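Long-range contact in putative primosome component (Streptococcus pyogenes serotype M3, PDB 2QGZ), which probably acts as an ATP-binding helicase loader, helping to place the replicative helicase on DNA during primosome assembly: residues Y167-M172 and P250-S255. Sequence-based numbering, arbitrary orientation.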
loop_
_atom_site.group_PDB
_atom_site.type_symbol
_atom_site.label_atom_id
_atom_site.label_comp_id
_atom_site.label_asym_id
_atom_site.label_seq_id
_atom_site.Cartn_x
_atom_site.Cartn_y
_atom_site.Cartn_z
ATOM N N TYR A 167 0.231 -8.755 3.257
ATOM C CA TYR A 167 -0.482 -9.147 4.474
ATOM C C TYR A 167 -0.167 -8.204 5.632
ATOM O O TYR A 167 -1.068 -7.766 6.356
ATOM C CB TYR A 167 -0.108 -10.582 4.858
ATOM C CG TYR A 167 -0.939 -11.641 4.165
ATOM C CD1 TYR A 167 -1.384 -11.467 2.857
ATOM C CD2 TYR A 167 -1.258 -12.831 4.809
ATOM C CE1 TYR A 167 -2.126 -12.452 2.208
ATOM C CE2 TYR A 167 -1.996 -13.826 4.169
ATOM C CZ TYR A 167 -2.427 -13.629 2.869
ATOM O OH TYR A 167 -3.153 -14.616 2.233
ATOM N N LEU A 168 1.119 -7.900 5.795
ATOM C CA LEU A 168 1.600 -6.999 6.841
ATOM C C LEU A 168 0.864 -5.651 6.742
ATOM O O LEU A 168 0.382 -5.114 7.738
ATOM C CB LEU A 168 3.105 -6.777 6.665
ATOM C CG LEU A 168 3.991 -6.231 7.787
ATOM C CD1 LEU A 168 5.059 -5.360 7.153
ATOM C CD2 LEU A 168 3.204 -5.418 8.793
ATOM N N LEU A 169 0.797 -5.110 5.531
ATOM C CA LEU A 169 0.125 -3.840 5.280
ATOM C C LEU A 169 -1.382 -3.974 5.490
ATOM O O LEU A 169 -2.037 -3.042 5.957
ATOM C CB LEU A 169 0.445 -3.363 3.859
ATOM C CG LEU A 169 1.522 -2.280 3.698
ATOM C CD1 LEU A 169 2.628 -2.457 4.722
ATOM C CD2 LEU A 169 2.072 -2.316 2.275
ATOM N N ALA A 170 -1.932 -5.135 5.155
ATOM C CA ALA A 170 -3.357 -5.364 5.361
ATOM C C ALA A 170 -3.641 -5.398 6.869
ATOM O O ALA A 170 -4.704 -4.947 7.330
ATOM C CB ALA A 170 -3.778 -6.664 4.722
ATOM N N ALA A 171 -2.697 -5.933 7.641
ATOM C CA ALA A 171 -2.876 -5.994 9.087
ATOM C C ALA A 171 -2.870 -4.579 9.658
ATOM O O ALA A 171 -3.562 -4.283 10.642
ATOM C CB ALA A 171 -1.770 -6.817 9.723
ATOM N N MET A 172 -2.068 -3.712 9.049
ATOM C CA MET A 172 -1.986 -2.318 9.481
ATOM C C MET A 172 -3.342 -1.661 9.201
ATOM O O MET A 172 -3.857 -0.922 10.036
ATOM C CB MET A 172 -0.880 -1.576 8.714
ATOM C CG MET A 172 -0.675 -0.130 9.132
ATOM S SD MET A 172 0.352 0.807 7.956
ATOM C CE MET A 172 -0.790 0.883 6.531
ATOM N N PRO A 250 -1.171 9.656 3.294
ATOM C CA PRO A 250 -0.265 8.510 3.450
ATOM C C PRO A 250 -0.468 7.480 2.346
ATOM O O PRO A 250 -1.589 7.036 2.097
ATOM C CB PRO A 250 -0.644 7.954 4.818
ATOM C CG PRO A 250 -1.174 9.161 5.550
ATOM C CD PRO A 250 -2.007 9.825 4.496
ATOM N N THR A 251 0.621 7.078 1.703
ATOM C CA THR A 251 0.550 6.126 0.609
ATOM C C THR A 251 1.600 5.045 0.795
ATOM O O THR A 251 2.771 5.343 1.027
ATOM C CB THR A 251 0.783 6.858 -0.712
ATOM O OG1 THR A 251 -0.114 7.977 -0.779
ATOM C CG2 THR A 251 0.550 5.936 -1.900
ATOM N N PHE A 252 1.175 3.789 0.714
ATOM C CA PHE A 252 2.090 2.666 0.878
ATOM C C PHE A 252 2.224 1.895 -0.432
ATOM O O PHE A 252 1.427 2.078 -1.343
ATOM C CB PHE A 252 1.578 1.714 1.962
ATOM C CG PHE A 252 1.468 2.337 3.325
ATOM C CD1 PHE A 252 0.564 3.367 3.568
ATOM C CD2 PHE A 252 2.265 1.883 4.375
ATOM C CE1 PHE A 252 0.454 3.939 4.842
ATOM C CE2 PHE A 252 2.165 2.446 5.650
ATOM C CZ PHE A 252 1.259 3.475 5.886
ATOM N N PHE A 253 3.236 1.038 -0.523
ATOM C CA PHE A 253 3.460 0.225 -1.713
ATOM C C PHE A 253 4.116 -1.091 -1.315
ATOM O O PHE A 253 4.695 -1.202 -0.239
ATOM C CB PHE A 253 4.434 0.897 -2.697
ATOM C CG PHE A 253 4.144 2.338 -2.992
ATOM C CD1 PHE A 253 4.500 3.335 -2.086
ATOM C CD2 PHE A 253 3.563 2.705 -4.212
ATOM C CE1 PHE A 253 4.289 4.687 -2.388
ATOM C CE2 PHE A 253 3.344 4.058 -4.530
ATOM C CZ PHE A 253 3.711 5.051 -3.614
ATOM N N THR A 254 4.021 -2.083 -2.188
ATOM C CA THR A 254 4.700 -3.361 -1.984
ATOM C C THR A 254 5.285 -3.634 -3.369
ATOM O O THR A 254 4.714 -3.225 -4.385
ATOM C CB THR A 254 3.755 -4.525 -1.624
ATOM O OG1 THR A 254 2.880 -4.774 -2.717
ATOM C CG2 THR A 254 2.938 -4.210 -0.381
ATOM N N SER A 255 6.411 -4.322 -3.431
ATOM C CA SER A 255 7.014 -4.583 -4.726
ATOM C C SER A 255 8.067 -5.687 -4.639
ATOM O O SER A 255 8.514 -6.044 -3.552
ATOM C CB SER A 255 7.654 -3.283 -5.244
ATOM O OG SER A 255 8.277 -3.463 -6.502
#
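Thr254 OG1 is gripped by two hydrogen bonds, with the backbone N of Asp222 and with OD1 of Asp221. Asp221 ends the neighbouring strand 217-221, and Asp222 follows it. The hydroxyl lies between the backbone N and the carbonyl carbon (chi1 64°). This places CG2 anti to the carbonyl carbon, where it meets Leu169. Leu169 CD2 packs 3.4 Å from Thr254 CG2, and the two side chains run alongside each other, pointing opposite ways. The same methyl lies 3.8 Å from Phe253 O, the Phe253 side chain pointing away, and also touches Phe252 CB, so one leucine branch spans three strand residues. The segments belong to the P-loop NTPase core. Helix 165-179 starts with the last residues of what fits a Walker A loop. Its segment 167-172 runs nearly antiparallel to strand 251-255, at 158°, and the axes approach to 9.8 Å. Strand 251-255 lies between strands 154-158 and 217-221 in the parallel sheet. The Thr254 side chain borders the probable P-loop. A phosphate ion about 4 Å from it, probably from crystallisation, may mark the nucleotide pocket. Farther along the helix, Met172 and Phe252 meet tip to tip. Met172 CG is anti to the backbone N (chi1 -178°), and the chain bends only at chi3, which turns the methyl over the ring. CE sits over one face, 3.5 Å from the Phe252 ring centroid, in a CH-pi contact. Met172 SD approaches obliquely, 3.4 Å from Phe252 CE2, as a Met-aromatic contact. Phe143 of helix 131-146 packs edge-to-face with Phe252, and Ile140 and Val144 touch Met172.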